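Putative O-methyltransferase (Klebsiella pneumoniae subsp. pneumoniae, PDB 3TFW) probably transfers a methyl group from S-adenosylmethionine to a hydroxyl oxygen of a substrate not yet identified, as class I O-methyltransferases do. Local coordinates at residues G132-D143 / Y159-N170; M197-A207 / G218-A226. One frame throughout, in Å; residues are numbered along the deposited sequence.

Contact 1 of 2, residues G132-D143 / Y159-N170; sequences GECPAFDLIFID and YSRPGTLIIGDN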
# COMPACT_ATOMS: atom_id res chain seq x y z
N GLY A 132 -29.86 -5.78 -0.21
CA GLY A 132 -30.95 -4.81 -0.07
C GLY A 132 -30.42 -3.45 0.35
O GLY A 132 -29.38 -3.01 -0.13
N GLU A 133 -31.13 -2.79 1.26
CA GLU A 133 -30.76 -1.42 1.69
C GLU A 133 -29.69 -1.40 2.80
O GLU A 133 -29.84 -0.74 3.83
CB GLU A 133 -32.01 -0.59 2.06
CG GLU A 133 -33.08 -1.33 2.88
CD GLU A 133 -34.34 -0.48 3.15
OE1 GLU A 133 -35.45 -0.90 2.75
OE2 GLU A 133 -34.20 0.61 3.77
N CYS A 134 -28.60 -2.12 2.54
CA CYS A 134 -27.43 -2.22 3.41
C CYS A 134 -26.68 -0.88 3.42
O CYS A 134 -26.53 -0.26 2.36
CB CYS A 134 -26.52 -3.31 2.83
SG CYS A 134 -25.20 -3.91 3.87
N PRO A 135 -26.21 -0.41 4.60
CA PRO A 135 -25.31 0.74 4.63
C PRO A 135 -24.04 0.48 3.83
O PRO A 135 -23.63 -0.68 3.68
CB PRO A 135 -24.94 0.85 6.11
CG PRO A 135 -26.11 0.28 6.83
CD PRO A 135 -26.59 -0.85 5.96
N ALA A 136 -23.42 1.54 3.31
CA ALA A 136 -22.13 1.41 2.62
C ALA A 136 -21.05 0.76 3.48
O ALA A 136 -21.04 0.91 4.70
CB ALA A 136 -21.67 2.79 2.14
N PHE A 137 -20.14 0.03 2.84
CA PHE A 137 -18.95 -0.50 3.51
C PHE A 137 -17.81 0.52 3.43
O PHE A 137 -17.71 1.29 2.48
CB PHE A 137 -18.50 -1.82 2.88
CG PHE A 137 -19.50 -2.93 3.03
CD1 PHE A 137 -19.50 -3.74 4.16
CD2 PHE A 137 -20.42 -3.17 2.02
CE1 PHE A 137 -20.43 -4.78 4.29
CE2 PHE A 137 -21.35 -4.21 2.15
CZ PHE A 137 -21.35 -5.00 3.29
N ASP A 138 -16.92 0.49 4.42
CA ASP A 138 -15.79 1.42 4.48
C ASP A 138 -14.56 0.89 3.75
O ASP A 138 -13.71 1.66 3.27
CB ASP A 138 -15.43 1.69 5.94
CG ASP A 138 -16.58 2.25 6.72
OD1 ASP A 138 -17.19 3.22 6.23
OD2 ASP A 138 -16.91 1.71 7.80
N LEU A 139 -14.47 -0.43 3.72
CA LEU A 139 -13.37 -1.11 3.07
C LEU A 139 -13.91 -2.37 2.41
O LEU A 139 -14.70 -3.13 3.01
CB LEU A 139 -12.29 -1.46 4.11
CG LEU A 139 -11.17 -2.37 3.57
CD1 LEU A 139 -10.32 -1.55 2.64
CD2 LEU A 139 -10.33 -2.94 4.69
N ILE A 140 -13.51 -2.58 1.16
CA ILE A 140 -14.01 -3.71 0.38
C ILE A 140 -12.82 -4.44 -0.23
O ILE A 140 -11.99 -3.83 -0.92
CB ILE A 140 -15.00 -3.28 -0.72
CG1 ILE A 140 -16.21 -2.54 -0.11
CG2 ILE A 140 -15.46 -4.51 -1.54
CD1 ILE A 140 -17.14 -1.88 -1.15
N PHE A 141 -12.72 -5.73 0.07
CA PHE A 141 -11.61 -6.55 -0.41
C PHE A 141 -12.11 -7.59 -1.39
O PHE A 141 -12.96 -8.42 -1.06
CB PHE A 141 -10.90 -7.20 0.79
CG PHE A 141 -9.66 -7.95 0.43
CD1 PHE A 141 -8.48 -7.28 0.17
CD2 PHE A 141 -9.68 -9.34 0.33
CE1 PHE A 141 -7.32 -7.98 -0.16
CE2 PHE A 141 -8.52 -10.05 -0.01
CZ PHE A 141 -7.35 -9.36 -0.25
N ILE A 142 -11.58 -7.55 -2.61
CA ILE A 142 -12.03 -8.45 -3.66
C ILE A 142 -10.94 -9.45 -4.04
O ILE A 142 -9.88 -9.07 -4.54
CB ILE A 142 -12.51 -7.68 -4.91
CG1 ILE A 142 -13.58 -6.65 -4.52
CG2 ILE A 142 -13.06 -8.65 -5.97
CD1 ILE A 142 -13.99 -5.73 -5.66
N ASP A 143 -11.20 -10.73 -3.76
CA ASP A 143 -10.29 -11.82 -4.15
C ASP A 143 -11.00 -13.17 -4.21
O ASP A 143 -10.71 -14.07 -3.40
CB ASP A 143 -9.11 -11.90 -3.20
CG ASP A 143 -8.08 -12.94 -3.64
OD1 ASP A 143 -8.06 -13.32 -4.84
OD2 ASP A 143 -7.28 -13.37 -2.78
N TYR A 159 -22.33 -0.42 -2.95
CA TYR A 159 -22.26 -0.38 -1.50
C TYR A 159 -21.04 0.35 -0.97
O TYR A 159 -20.41 -0.09 0.00
CB TYR A 159 -22.40 -1.80 -0.92
CG TYR A 159 -23.79 -2.37 -1.17
CD1 TYR A 159 -24.90 -1.91 -0.46
CD2 TYR A 159 -24.00 -3.36 -2.12
CE1 TYR A 159 -26.18 -2.41 -0.69
CE2 TYR A 159 -25.28 -3.88 -2.36
CZ TYR A 159 -26.36 -3.39 -1.64
OH TYR A 159 -27.62 -3.89 -1.87
N SER A 160 -20.74 1.50 -1.59
CA SER A 160 -19.62 2.37 -1.21
C SER A 160 -20.13 3.73 -0.78
O SER A 160 -21.27 4.10 -1.08
CB SER A 160 -18.68 2.56 -2.40
OG SER A 160 -17.93 1.38 -2.63
N ARG A 161 -19.27 4.48 -0.09
CA ARG A 161 -19.49 5.88 0.26
C ARG A 161 -18.22 6.65 -0.15
O ARG A 161 -17.18 6.03 -0.43
CB ARG A 161 -19.81 6.05 1.76
CG ARG A 161 -18.90 5.28 2.74
CD ARG A 161 -17.74 6.11 3.23
NE ARG A 161 -17.00 5.49 4.34
CZ ARG A 161 -15.80 5.90 4.75
NH1 ARG A 161 -15.21 6.93 4.14
NH2 ARG A 161 -15.18 5.30 5.75
N PRO A 162 -18.29 8.00 -0.21
CA PRO A 162 -17.03 8.70 -0.49
C PRO A 162 -15.99 8.37 0.57
O PRO A 162 -16.25 8.47 1.77
CB PRO A 162 -17.43 10.18 -0.45
CG PRO A 162 -18.89 10.19 -0.82
CD PRO A 162 -19.47 8.90 -0.29
N GLY A 163 -14.81 7.95 0.11
CA GLY A 163 -13.71 7.57 1.00
C GLY A 163 -13.56 6.08 1.24
O GLY A 163 -12.60 5.64 1.87
N THR A 164 -14.53 5.30 0.77
CA THR A 164 -14.44 3.84 0.79
C THR A 164 -13.20 3.43 0.00
O THR A 164 -12.89 4.02 -1.03
CB THR A 164 -15.67 3.17 0.12
OG1 THR A 164 -16.83 3.31 0.96
CG2 THR A 164 -15.42 1.67 -0.14
N LEU A 165 -12.50 2.44 0.51
CA LEU A 165 -11.35 1.89 -0.17
C LEU A 165 -11.70 0.51 -0.71
O LEU A 165 -12.18 -0.36 0.03
CB LEU A 165 -10.17 1.81 0.79
CG LEU A 165 -8.79 1.57 0.19
CD1 LEU A 165 -8.35 2.75 -0.68
CD2 LEU A 165 -7.81 1.36 1.33
N ILE A 166 -11.46 0.31 -2.01
CA ILE A 166 -11.68 -0.97 -2.65
C ILE A 166 -10.32 -1.58 -3.02
O ILE A 166 -9.51 -0.95 -3.71
CB ILE A 166 -12.55 -0.80 -3.92
CG1 ILE A 166 -13.88 -0.11 -3.57
CG2 ILE A 166 -12.78 -2.15 -4.62
CD1 ILE A 166 -14.76 0.26 -4.78
N ILE A 167 -10.08 -2.81 -2.56
CA ILE A 167 -8.82 -3.51 -2.88
C ILE A 167 -9.12 -4.71 -3.75
O ILE A 167 -10.00 -5.52 -3.41
CB ILE A 167 -8.10 -3.99 -1.59
CG1 ILE A 167 -7.94 -2.85 -0.59
CG2 ILE A 167 -6.75 -4.64 -1.93
CD1 ILE A 167 -7.98 -3.31 0.85
N GLY A 168 -8.39 -4.84 -4.87
CA GLY A 168 -8.51 -6.01 -5.73
C GLY A 168 -7.20 -6.80 -5.76
O GLY A 168 -6.20 -6.31 -6.29
N ASP A 169 -7.20 -8.00 -5.19
CA ASP A 169 -5.94 -8.78 -5.08
C ASP A 169 -5.75 -9.71 -6.27
O ASP A 169 -6.72 -10.08 -6.96
CB ASP A 169 -5.88 -9.58 -3.76
CG ASP A 169 -4.45 -9.74 -3.19
OD1 ASP A 169 -3.47 -9.19 -3.75
OD2 ASP A 169 -4.30 -10.43 -2.16
N ASN A 170 -4.49 -10.06 -6.52
CA ASN A 170 -4.14 -11.09 -7.51
C ASN A 170 -4.51 -10.73 -8.95
O ASN A 170 -5.16 -11.51 -9.65
CB ASN A 170 -4.73 -12.44 -7.09
CG ASN A 170 -4.36 -12.82 -5.67
OD1 ASN A 170 -5.21 -12.92 -4.79
ND2 ASN A 170 -3.06 -13.00 -5.42
O HOH W 1 -28.41 -5.98 -3.06
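Arg161 grips Asp138 side-on, NE and NH2 both reaching the single oxygen OD1, at 3.0 Å from NE and 2.9 Å from NH2. NE meets the anti lone pair of OD1, whereas NH2 comes from above the carboxylate, whose plane is turned 64° from the guanidinium. The bend at chi2 (93°) brings the guanidinium round to the carboxylate, and NH1 is held by Pro162 O. In the loops before the strands Tyr159 OH donates to Gly132 O (2.6 Å) in the carbonyl plane, while its ring packs on CB of Cys134, CE1 lying 3.6 Å from it. From the salt bridge onward, strands 139-142 and 165-169 run parallel, 13° apart, as the two strands of a beta-alpha-beta unit in the Rossmann-like methyltransferase sheet, with helix 149-158 as the connection. Leu139, Phe141, Leu165 and Ile167 share one face, where CD1 of Leu139 presses on CD1 of Ile167 at a tight 3.4 Å and helix 49-62 covers them; Ile140, Ile142 and Ile166 take the other. Just after Ile142 and Gly168, Asp143 and Asp169 bring their OD2 atoms to 4.2 Å; Lys146 bonds Asp169 O. Farther out, Asp138 OD2 accepts from the backbone N of Lys65 and Arg66.

Contact 2 of 2, residues M197-A207 / G218-A226; sequences MGAEPRLTATA and GFTLAWVNA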
# COMPACT_ATOMS: atom_id res chain seq x y z
N MSE A 197 -12.47 -0.01 -13.88
CA MSE A 197 -11.97 0.84 -12.80
C MSE A 197 -11.37 2.14 -13.33
O MSE A 197 -11.66 3.22 -12.83
CB MSE A 197 -10.94 0.06 -11.98
CG MSE A 197 -10.30 0.82 -10.82
SE MSE A 197 -9.27 -0.43 -9.69
CE MSE A 197 -10.76 -1.59 -9.25
N GLY A 198 -10.54 2.02 -14.36
CA GLY A 198 -9.89 3.19 -14.97
C GLY A 198 -10.84 4.18 -15.62
O GLY A 198 -10.55 5.38 -15.68
N ALA A 199 -11.99 3.68 -16.09
CA ALA A 199 -12.97 4.50 -16.81
C ALA A 199 -14.07 5.06 -15.90
O ALA A 199 -14.93 5.82 -16.35
CB ALA A 199 -13.58 3.70 -17.93
N GLU A 200 -14.03 4.68 -14.62
CA GLU A 200 -15.02 5.10 -13.63
C GLU A 200 -14.58 6.39 -12.91
O GLU A 200 -13.66 6.36 -12.11
CB GLU A 200 -15.25 3.97 -12.61
CG GLU A 200 -16.22 4.31 -11.48
CD GLU A 200 -17.58 4.74 -12.01
OE1 GLU A 200 -18.28 3.88 -12.59
OE2 GLU A 200 -17.93 5.92 -11.85
N PRO A 201 -15.27 7.52 -13.19
CA PRO A 201 -14.90 8.79 -12.53
C PRO A 201 -15.09 8.78 -11.00
O PRO A 201 -14.44 9.55 -10.31
CB PRO A 201 -15.83 9.82 -13.18
CG PRO A 201 -16.94 9.04 -13.78
CD PRO A 201 -16.36 7.71 -14.17
N ARG A 202 -15.97 7.91 -10.51
CA ARG A 202 -16.18 7.77 -9.07
C ARG A 202 -14.99 7.08 -8.36
O ARG A 202 -15.00 6.95 -7.14
CB ARG A 202 -17.47 6.99 -8.78
CG ARG A 202 -18.75 7.78 -9.09
CD ARG A 202 -19.96 6.86 -9.07
NE ARG A 202 -20.20 6.29 -7.75
CZ ARG A 202 -20.88 5.16 -7.54
NH1 ARG A 202 -21.38 4.49 -8.57
NH2 ARG A 202 -21.05 4.71 -6.31
N LEU A 203 -14.00 6.63 -9.12
CA LEU A 203 -12.80 6.00 -8.55
C LEU A 203 -11.50 6.73 -8.89
O LEU A 203 -11.32 7.21 -10.01
CB LEU A 203 -12.69 4.53 -9.00
CG LEU A 203 -13.81 3.58 -8.55
CD1 LEU A 203 -13.66 2.23 -9.24
CD2 LEU A 203 -13.81 3.40 -7.03
N THR A 204 -10.61 6.82 -7.90
CA THR A 204 -9.22 7.20 -8.12
C THR A 204 -8.37 5.98 -7.74
O THR A 204 -8.32 5.58 -6.57
CB THR A 204 -8.82 8.42 -7.27
OG1 THR A 204 -9.63 9.55 -7.65
CG2 THR A 204 -7.33 8.79 -7.46
N ALA A 205 -7.71 5.40 -8.73
CA ALA A 205 -7.10 4.09 -8.54
C ALA A 205 -5.63 4.03 -8.93
O ALA A 205 -5.15 4.81 -9.75
CB ALA A 205 -7.90 3.06 -9.33
N THR A 206 -4.93 3.07 -8.32
CA THR A 206 -3.57 2.72 -8.71
C THR A 206 -3.43 1.21 -8.54
O THR A 206 -4.35 0.53 -8.09
CB THR A 206 -2.52 3.47 -7.85
OG1 THR A 206 -1.22 3.28 -8.43
CG2 THR A 206 -2.51 2.97 -6.40
N ALA A 207 -2.27 0.69 -8.93
CA ALA A 207 -1.97 -0.71 -8.73
C ALA A 207 -0.48 -0.84 -8.42
O ALA A 207 0.33 -0.06 -8.94
CB ALA A 207 -2.34 -1.49 -9.97
N GLY A 218 0.27 -8.84 -7.79
CA GLY A 218 -0.04 -7.43 -7.63
C GLY A 218 -1.48 -7.20 -7.22
O GLY A 218 -2.30 -8.12 -7.25
N PHE A 219 -1.78 -5.95 -6.86
CA PHE A 219 -3.10 -5.59 -6.37
C PHE A 219 -3.50 -4.18 -6.82
O PHE A 219 -2.65 -3.34 -7.09
CB PHE A 219 -3.17 -5.73 -4.85
CG PHE A 219 -2.35 -4.71 -4.08
CD1 PHE A 219 -2.93 -3.53 -3.62
CD2 PHE A 219 -1.01 -4.95 -3.79
CE1 PHE A 219 -2.17 -2.58 -2.91
CE2 PHE A 219 -0.24 -4.01 -3.07
CZ PHE A 219 -0.82 -2.84 -2.64
N THR A 220 -4.80 -3.94 -6.90
CA THR A 220 -5.31 -2.59 -7.13
C THR A 220 -5.81 -1.98 -5.84
O THR A 220 -6.22 -2.69 -4.91
CB THR A 220 -6.43 -2.59 -8.18
OG1 THR A 220 -7.54 -3.38 -7.72
CG2 THR A 220 -5.93 -3.15 -9.49
N LEU A 221 -5.78 -0.65 -5.79
CA LEU A 221 -6.27 0.10 -4.66
C LEU A 221 -7.03 1.27 -5.25
O LEU A 221 -6.47 2.00 -6.08
CB LEU A 221 -5.09 0.58 -3.84
CG LEU A 221 -5.23 0.95 -2.36
CD1 LEU A 221 -5.81 -0.18 -1.54
CD2 LEU A 221 -3.83 1.30 -1.84
N ALA A 222 -8.30 1.44 -4.87
CA ALA A 222 -9.14 2.50 -5.44
C ALA A 222 -9.89 3.22 -4.33
O ALA A 222 -10.43 2.57 -3.42
CB ALA A 222 -10.14 1.91 -6.46
N TRP A 223 -9.87 4.55 -4.39
CA TRP A 223 -10.57 5.41 -3.45
C TRP A 223 -11.86 5.86 -4.15
O TRP A 223 -11.82 6.25 -5.31
CB TRP A 223 -9.68 6.62 -3.11
CG TRP A 223 -10.34 7.80 -2.41
CD1 TRP A 223 -11.12 8.76 -2.99
CD2 TRP A 223 -10.24 8.14 -1.02
NE1 TRP A 223 -11.52 9.68 -2.05
CE2 TRP A 223 -11.00 9.32 -0.83
CE3 TRP A 223 -9.60 7.56 0.08
CZ2 TRP A 223 -11.12 9.93 0.41
CZ3 TRP A 223 -9.72 8.17 1.32
CH2 TRP A 223 -10.48 9.34 1.48
N VAL A 224 -12.98 5.79 -3.43
CA VAL A 224 -14.27 6.20 -3.98
C VAL A 224 -14.45 7.71 -3.79
O VAL A 224 -14.38 8.22 -2.67
CB VAL A 224 -15.45 5.40 -3.37
CG1 VAL A 224 -16.80 5.89 -3.91
CG2 VAL A 224 -15.28 3.90 -3.65
N ASN A 225 -14.65 8.41 -4.90
CA ASN A 225 -14.85 9.86 -4.90
C ASN A 225 -16.31 10.20 -4.68
O ASN A 225 -17.19 9.44 -5.07
CB ASN A 225 -14.42 10.45 -6.25
CG ASN A 225 -12.97 10.18 -6.57
OD1 ASN A 225 -12.64 9.72 -7.66
ND2 ASN A 225 -12.10 10.47 -5.63
N ALA A 226 -16.55 11.35 -4.05
CA ALA A 226 -17.89 11.94 -3.97
C ALA A 226 -18.39 12.31 -5.37
O ALA A 226 -17.63 12.85 -6.18
CB ALA A 226 -17.89 13.16 -3.06
O HOH W 2 -19.51 7.82 -5.43
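Asn225 and Thr204 meet at the open end of the hairpin, away from its turn, the asparagine side chain crossing the threonine at about a right angle, its CG 3.6 Å from Thr204 OG1. Close by, Arg60 of the second subunit makes a cation-pi contact with the indole of Trp223. The Arg202 guanidinium holds a water in its plane at the edge; NE donates to it, and it in turn donates to Asn225 O. Strands 203-207 and 218-224 are antiparallel, with Thr204-Trp223 and Thr206-Leu221 as hydrogen-bonded pairs, Thr204 N reaching Trp223 O at 2.9 Å. Beyond them Asn225 N bonds Arg202 O at 2.7 Å. On the face of Leu203, Ala205 and Ala222, the non-hydrogen-bonded pair Ala205 and Ala222 comes to 4.0 Å between CA atoms, with their CB atoms 3.8 Å apart. There Leu203 CD2 sits 3.7 Å from Val224 CG2, and the selenium of Met197, carried in by an extended chi1 and chi2, touches Thr220 CB at 3.9 Å. Helix 149-158 backs this face through Leu153 and Leu157, strand 165-169 flanks strand 217-224, and the face of Thr204 and Thr206 meets Asn50 and Gln53 of the second subunit.

Contacts 1 and 2 are successive parts of one sheet, their centres 11 Å apart, and strand 165-169 of contact 1 lies directly beside strand 217-224 of contact 2. Backbone bonds probably join them: Gly168 O to Thr220 N at 2.8 Å, and Gly163 N to Val224 O, also 2.8 Å. Leu165 CD1 adds packing at 3.5 Å from Ala222 O. Strand 217-224 is the one reversed strand, between 165-169 and 203-211, as in Rossmann-like methyltransferases with strand order 3-2-1-4-5-7-6. Ten residues of contact 2 are within reach of the second subunit, against one, Leu165, of contact 1.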